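Local coordinates for protein anti-sigma-I factor RsgI3 (Clostridium thermocellum, PDB 6QE7) that probably holds the sigma factor SigI3 inactive from the membrane and senses plant polysaccharides outside the cell, binding pectin through the tandem PA14 domains present here, at residues V67-V72 / S87-E92; Y10-D15 / Q39-D44. All coordinates share one frame; numbering follows the deposited sequence.

Contact 1 (V67-V72 / S87-E92); sequences VTDDGV and SQSATE. With CA (calcium ion), chain D.
The carbonyl oxygen of T68 is gripped by two hydrogen bonds: T91 N closes the antiparallel strand pair at 3.3 Å from T68 O, and the Q88 amide reaches the same oxygen, NE2 to T68 O 3.1 Å. Both donors stand about 45° above the carbonyl plane, and A90 CA adds a C-H···O contact. Q88 gets there with CG in the crowded position between its backbone N and carbonyl carbon (chi1 50°) and the chain then extended; NE2 also makes a weak bond to D70 O, while OE1 is held by H93. D70 O takes a firmer bond from T68 OG1 (2.8 Å), so hydroxyl and amide together pin the turn after strand 60-69.

The acids divide their oxygens. D70 OD2 turns its anti lone pair to Q88 N (3.1 Å), whereas D69 OD1 and D70 OD1 bind calcium at 2.3 and 2.4 Å from the ion; D70 OD1 also accepts a hydrogen bond from H114 N. D69 OD1 and D70 OD1 lie only 2.8 Å apart, and the shared ion should offset their repulsion. Q113 OE1, the V115 and A117 carbonyls and two waters complete the shell. Two consecutive aspartates joined by a cis peptide are the calcium-binding signature known from PA14-type adhesins.

Contact 2 (Y10-D15 / Q39-D44); sequences YYNNMD and QSIGKD. With CA (calcium ion), chain E.
The flat carboxamide of N12 has the end of I41 over one face and backbone partners along its edges. I41 CD1 sits 3.8 Å from N12 CG, almost equally near the amide oxygen and nitrogen, and I41 CG2 approaches OD1 from the same side; segment 39-44 puts nothing on the opposite face. At the edges, N12 ND2 donates to S40 O (3.0 Å), nearly straight at 172° and within the amide plane, while N12 OD1 accepts G42 N at 2.8 Å on a lone pair. The amide thus bridges the two peptide groups flanking I41. The two bonds hold the rotation of the amide, consistent with an N12 chi1 (-98°) displaced from a staggered position.

The same OD1 also accepts a bond from a water that donates to G42 O and coordinates calcium, making N12 a second-shell residue through its side chain. Through its backbone it is first-shell: N12 O binds the ion at 2.3 Å and D44 O at 2.6 Å. T45, by its carbonyl and hydroxyl, and four waters bring the ligands to eight; N13 OD1 and K43 O each hold one of those waters.

The site lies where strand 6-11 ends and the loop before strand 46-51 returns beside it. I41 reaches Q20 of strand 19-25 and Y46 of strand 46-51, Y10 packs on V48, and N13 ND2 bonds D203 of the second PA14 domain, placing the calcium near the junction of the dyad.

How the contacts relate
Both contacts belong to the first PA14 domain and each contributes to a separate calcium site, contact 1 around paired aspartate side chains and contact 2 around backbone carbonyls and waters. Their centres lie about 17 Å apart and their nearest atoms about 7 Å, so they do not touch. The two ions are closer than the centres: the calcium of contact 1 is 11.7 Å from the calcium of contact 2. Strand 105-113 connects them. Q113, a ligand of the first ion, is touched by the D44 side chain, while Y112 faces the bulge at D70 and G71 and also packs against M14. Along the chain, contact 2 closes before contact 1 opens.

Contact 1 (V67-V72 / S87-E92)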
loop_
_atom_site.group_PDB
_atom_site.type_symbol
_atom_site.label_atom_id
_atom_site.label_comp_id
_atom_site.label_asym_id
_atom_site.label_seq_id
_atom_site.Cartn_x
_atom_site.Cartn_y
_atom_site.Cartn_z
ATOM N N VAL A 67 11.942 0.429 -20.358
ATOM C CA VAL A 67 12.271 -1.013 -20.357
ATOM C C VAL A 67 12.250 -1.402 -18.880
ATOM O O VAL A 67 13.094 -0.883 -18.136
ATOM C CB VAL A 67 13.654 -1.291 -21.003
ATOM C CG1 VAL A 67 13.897 -2.777 -21.119
ATOM C CG2 VAL A 67 13.759 -0.651 -22.365
ATOM N N THR A 68 11.328 -2.275 -18.497
ATOM C CA THR A 68 11.005 -2.573 -17.088
ATOM C C THR A 68 10.772 -4.054 -16.933
ATOM O O THR A 68 10.158 -4.696 -17.812
ATOM C CB THR A 68 9.786 -1.831 -16.554
ATOM O OG1 THR A 68 8.576 -1.939 -17.346
ATOM C CG2 THR A 68 10.081 -0.364 -16.396
ATOM N N ASP A 69 11.123 -4.492 -15.736
ATOM C CA ASP A 69 10.612 -5.724 -15.126
ATOM C C ASP A 69 10.376 -5.373 -13.663
ATOM O O ASP A 69 11.388 -5.101 -13.005
ATOM C CB ASP A 69 11.613 -6.857 -15.361
ATOM C CG ASP A 69 11.239 -8.109 -14.598
ATOM O OD1 ASP A 69 10.373 -8.012 -13.650
ATOM O OD2 ASP A 69 11.764 -9.153 -14.967
ATOM N N ASP A 70 9.087 -5.306 -13.165
ATOM C CA ASP A 70 7.895 -5.673 -13.921
ATOM C C ASP A 70 7.229 -4.478 -14.587
ATOM O O ASP A 70 7.694 -4.041 -15.636
ATOM C CB ASP A 70 6.902 -6.434 -13.058
ATOM C CG ASP A 70 7.509 -7.766 -12.639
ATOM O OD1 ASP A 70 8.412 -7.739 -11.713
ATOM O OD2 ASP A 70 7.059 -8.806 -13.156
ATOM N N GLY A 71 6.183 -3.942 -14.002
ATOM C CA GLY A 71 5.247 -3.107 -14.767
ATOM C C GLY A 71 5.575 -1.645 -14.644
ATOM O O GLY A 71 6.478 -1.227 -13.880
ATOM N N VAL A 72 4.896 -0.865 -15.454
ATOM C CA VAL A 72 5.216 0.583 -15.515
ATOM C C VAL A 72 3.967 1.361 -15.861
ATOM O O VAL A 72 3.183 0.903 -16.659
ATOM C CB VAL A 72 6.350 0.790 -16.523
ATOM C CG1 VAL A 72 5.936 0.250 -17.882
ATOM C CG2 VAL A 72 6.846 2.262 -16.616
ATOM N N SER A 87 3.044 -8.118 -14.672
ATOM C CA SER A 87 4.149 -9.063 -14.560
ATOM C C SER A 87 4.754 -9.172 -15.967
ATOM O O SER A 87 4.036 -9.480 -16.964
ATOM C CB SER A 87 3.639 -10.359 -14.003
ATOM O OG SER A 87 4.649 -11.314 -13.960
ATOM N N GLN A 88 6.032 -8.832 -16.082
ATOM C CA GLN A 88 6.731 -8.980 -17.362
ATOM C C GLN A 88 8.231 -9.036 -17.101
ATOM O O GLN A 88 8.727 -8.212 -16.377
ATOM C CB GLN A 88 6.444 -7.820 -18.325
ATOM C CG GLN A 88 6.629 -6.442 -17.708
ATOM C CD GLN A 88 6.409 -5.333 -18.713
ATOM O OE1 GLN A 88 5.532 -5.380 -19.554
ATOM N NE2 GLN A 88 7.236 -4.293 -18.649
ATOM N N SER A 89 8.882 -10.036 -17.644
ATOM C CA SER A 89 10.309 -9.939 -17.997
ATOM C C SER A 89 10.580 -8.584 -18.652
ATOM O O SER A 89 9.602 -8.031 -19.230
ATOM C CB SER A 89 10.653 -11.064 -18.906
ATOM O OG SER A 89 12.032 -11.210 -18.873
ATOM N N ALA A 90 11.853 -8.138 -18.686
ATOM C CA ALA A 90 12.307 -6.834 -19.229
ATOM C C ALA A 90 11.745 -6.649 -20.631
ATOM O O ALA A 90 11.960 -7.507 -21.496
ATOM C CB ALA A 90 13.805 -6.735 -19.297
ATOM N N THR A 91 10.985 -5.594 -20.830
ATOM C CA THR A 91 10.191 -5.442 -22.051
ATOM C C THR A 91 10.206 -3.958 -22.301
ATOM O O THR A 91 9.969 -3.221 -21.353
ATOM C CB THR A 91 8.749 -5.965 -21.931
ATOM O OG1 THR A 91 8.767 -7.364 -21.599
ATOM C CG2 THR A 91 7.965 -5.691 -23.199
ATOM N N GLU A 92 10.445 -3.559 -23.545
ATOM C CA GLU A 92 10.350 -2.161 -23.952
ATOM C C GLU A 92 8.884 -1.898 -24.317
ATOM O O GLU A 92 8.338 -2.756 -24.952
ATOM C CB GLU A 92 11.177 -1.956 -25.220
ATOM C CG GLU A 92 11.209 -0.518 -25.685
ATOM C CD GLU A 92 12.460 -0.236 -26.518
ATOM O OE1 GLU A 92 12.536 -0.784 -27.578
ATOM O OE2 GLU A 92 13.385 0.412 -26.032
HETATM CA CA CA D . 10.343 -9.195 -11.691
HETATM O O HOH W 1 8.501 -1.096 -19.868
HETATM O O HOH W 2 13.877 -9.068 -16.661
HETATM O O HOH W 3 10.461 -11.089 -13.671
HETATM O O HOH W 4 8.452 -11.057 -12.398
#

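Contact 2 (Y10-D15 / Q39-D44)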
loop_
_atom_site.group_PDB
_atom_site.type_symbol
_atom_site.label_atom_id
_atom_site.label_comp_id
_atom_site.label_asym_id
_atom_site.label_seq_id
_atom_site.Cartn_x
_atom_site.Cartn_y
_atom_site.Cartn_z
ATOM N N TYR A 10 10.554 5.210 -2.894
ATOM C CA TYR A 10 10.826 3.771 -2.800
ATOM C C TYR A 10 9.997 3.167 -1.698
ATOM O O TYR A 10 10.063 3.558 -0.530
ATOM C CB TYR A 10 12.316 3.560 -2.550
ATOM C CG TYR A 10 13.151 3.878 -3.753
ATOM C CD1 TYR A 10 13.504 5.181 -4.058
ATOM C CD2 TYR A 10 13.574 2.900 -4.634
ATOM C CE1 TYR A 10 14.274 5.475 -5.182
ATOM C CE2 TYR A 10 14.382 3.175 -5.731
ATOM C CZ TYR A 10 14.739 4.480 -6.018
ATOM O OH TYR A 10 15.485 4.763 -7.132
ATOM N N TYR A 11 9.179 2.201 -2.076
ATOM C CA TYR A 11 8.195 1.586 -1.159
ATOM C C TYR A 11 8.542 0.090 -1.082
ATOM O O TYR A 11 8.807 -0.468 -2.138
ATOM C CB TYR A 11 6.811 1.818 -1.770
ATOM C CG TYR A 11 6.363 3.252 -1.878
ATOM C CD1 TYR A 11 6.756 4.032 -2.964
ATOM C CD2 TYR A 11 5.457 3.787 -0.965
ATOM C CE1 TYR A 11 6.333 5.330 -3.094
ATOM C CE2 TYR A 11 5.015 5.085 -1.080
ATOM C CZ TYR A 11 5.455 5.834 -2.146
ATOM O OH TYR A 11 5.080 7.114 -2.208
ATOM N N ASN A 12 8.278 -0.559 0.052
ATOM C CA ASN A 12 8.557 -2.002 0.290
ATOM C C ASN A 12 7.378 -2.905 -0.062
ATOM O O ASN A 12 7.532 -4.146 0.081
ATOM C CB ASN A 12 8.947 -2.261 1.759
ATOM C CG ASN A 12 10.444 -2.337 1.896
ATOM O OD1 ASN A 12 11.056 -3.044 1.110
ATOM N ND2 ASN A 12 11.048 -1.597 2.825
ATOM N N ASN A 13 6.255 -2.335 -0.487
ATOM C CA ASN A 13 5.134 -3.052 -1.159
ATOM C C ASN A 13 5.108 -2.616 -2.645
ATOM O O ASN A 13 5.724 -1.562 -2.992
ATOM C CB ASN A 13 3.819 -2.750 -0.430
ATOM C CG ASN A 13 3.559 -3.657 0.762
ATOM O OD1 ASN A 13 4.182 -4.708 0.904
ATOM N ND2 ASN A 13 2.540 -3.338 1.552
ATOM N N MET A 14 4.333 -3.306 -3.482
ATOM C CA MET A 14 4.293 -3.083 -4.950
ATOM C C MET A 14 3.152 -2.151 -5.318
ATOM O O MET A 14 2.992 -1.833 -6.491
ATOM C CB MET A 14 4.246 -4.423 -5.686
ATOM C CG MET A 14 2.937 -5.184 -5.719
ATOM S SD MET A 14 3.700 -6.804 -6.335
ATOM C CE MET A 14 2.329 -7.928 -5.972
ATOM N N ASP A 15 2.433 -1.630 -4.316
ATOM C CA ASP A 15 1.315 -0.693 -4.572
ATOM C C ASP A 15 1.517 0.614 -3.838
ATOM O O ASP A 15 0.494 1.170 -3.375
ATOM C CB ASP A 15 0.001 -1.266 -4.043
ATOM C CG ASP A 15 0.032 -1.538 -2.527
ATOM O OD1 ASP A 15 1.146 -1.489 -1.889
ATOM O OD2 ASP A 15 -1.059 -1.785 -2.004
ATOM N N GLN A 39 19.627 -1.539 0.587
ATOM C CA GLN A 39 19.530 -2.545 1.672
ATOM C C GLN A 39 18.230 -2.339 2.494
ATOM O O GLN A 39 17.828 -3.289 3.124
ATOM C CB GLN A 39 20.727 -2.426 2.607
ATOM C CG GLN A 39 20.712 -1.144 3.452
ATOM C CD GLN A 39 21.961 -1.077 4.309
ATOM O OE1 GLN A 39 22.715 -2.057 4.377
ATOM N NE2 GLN A 39 22.205 0.064 4.952
ATOM N N SER A 40 17.621 -1.144 2.533
ATOM C CA SER A 40 16.378 -0.859 3.311
ATOM C C SER A 40 15.132 -1.349 2.530
ATOM O O SER A 40 14.023 -1.349 3.101
ATOM C CB SER A 40 16.295 0.576 3.672
ATOM O OG SER A 40 16.060 1.355 2.527
ATOM N N ILE A 41 15.297 -1.778 1.273
ATOM C CA ILE A 41 14.199 -2.418 0.500
ATOM C C ILE A 41 14.371 -3.930 0.480
ATOM O O ILE A 41 15.310 -4.463 -0.188
ATOM C CB ILE A 41 14.166 -1.866 -0.947
ATOM C CG1 ILE A 41 13.876 -0.369 -0.949
ATOM C CG2 ILE A 41 13.160 -2.653 -1.817
ATOM C CD1 ILE A 41 12.617 0.060 -0.184
ATOM N N GLY A 42 13.382 -4.637 0.941
ATOM C CA GLY A 42 13.417 -6.121 0.851
ATOM C C GLY A 42 13.263 -6.703 -0.543
ATOM O O GLY A 42 12.555 -6.126 -1.389
ATOM N N LYS A 43 13.806 -7.907 -0.741
ATOM C CA LYS A 43 13.630 -8.726 -1.960
ATOM C C LYS A 43 12.156 -8.864 -2.252
ATOM O O LYS A 43 11.390 -9.221 -1.353
ATOM C CB LYS A 43 14.128 -10.161 -1.837
ATOM C CG LYS A 43 14.395 -10.826 -3.183
ATOM C CD LYS A 43 14.879 -12.286 -3.000
ATOM C CE LYS A 43 14.631 -13.172 -4.183
ATOM N NZ LYS A 43 15.413 -12.709 -5.359
ATOM N N ASP A 44 11.804 -8.557 -3.482
ATOM C CA ASP A 44 10.469 -8.794 -4.065
ATOM C C ASP A 44 9.435 -7.751 -3.577
ATOM O O ASP A 44 9.635 -7.079 -2.541
ATOM C CB ASP A 44 9.988 -10.241 -3.864
ATOM C CG ASP A 44 10.792 -11.314 -4.579
ATOM O OD1 ASP A 44 11.476 -10.942 -5.512
ATOM O OD2 ASP A 44 10.727 -12.547 -4.175
HETATM CA CA CA E . 8.224 -6.212 -0.552
HETATM O O HOH W 5 10.363 -5.025 -0.717
HETATM O O HOH W 6 6.229 -6.590 0.783
HETATM O O HOH W 7 9.416 -8.300 -0.098
HETATM O O HOH W 8 8.851 -6.147 1.837
#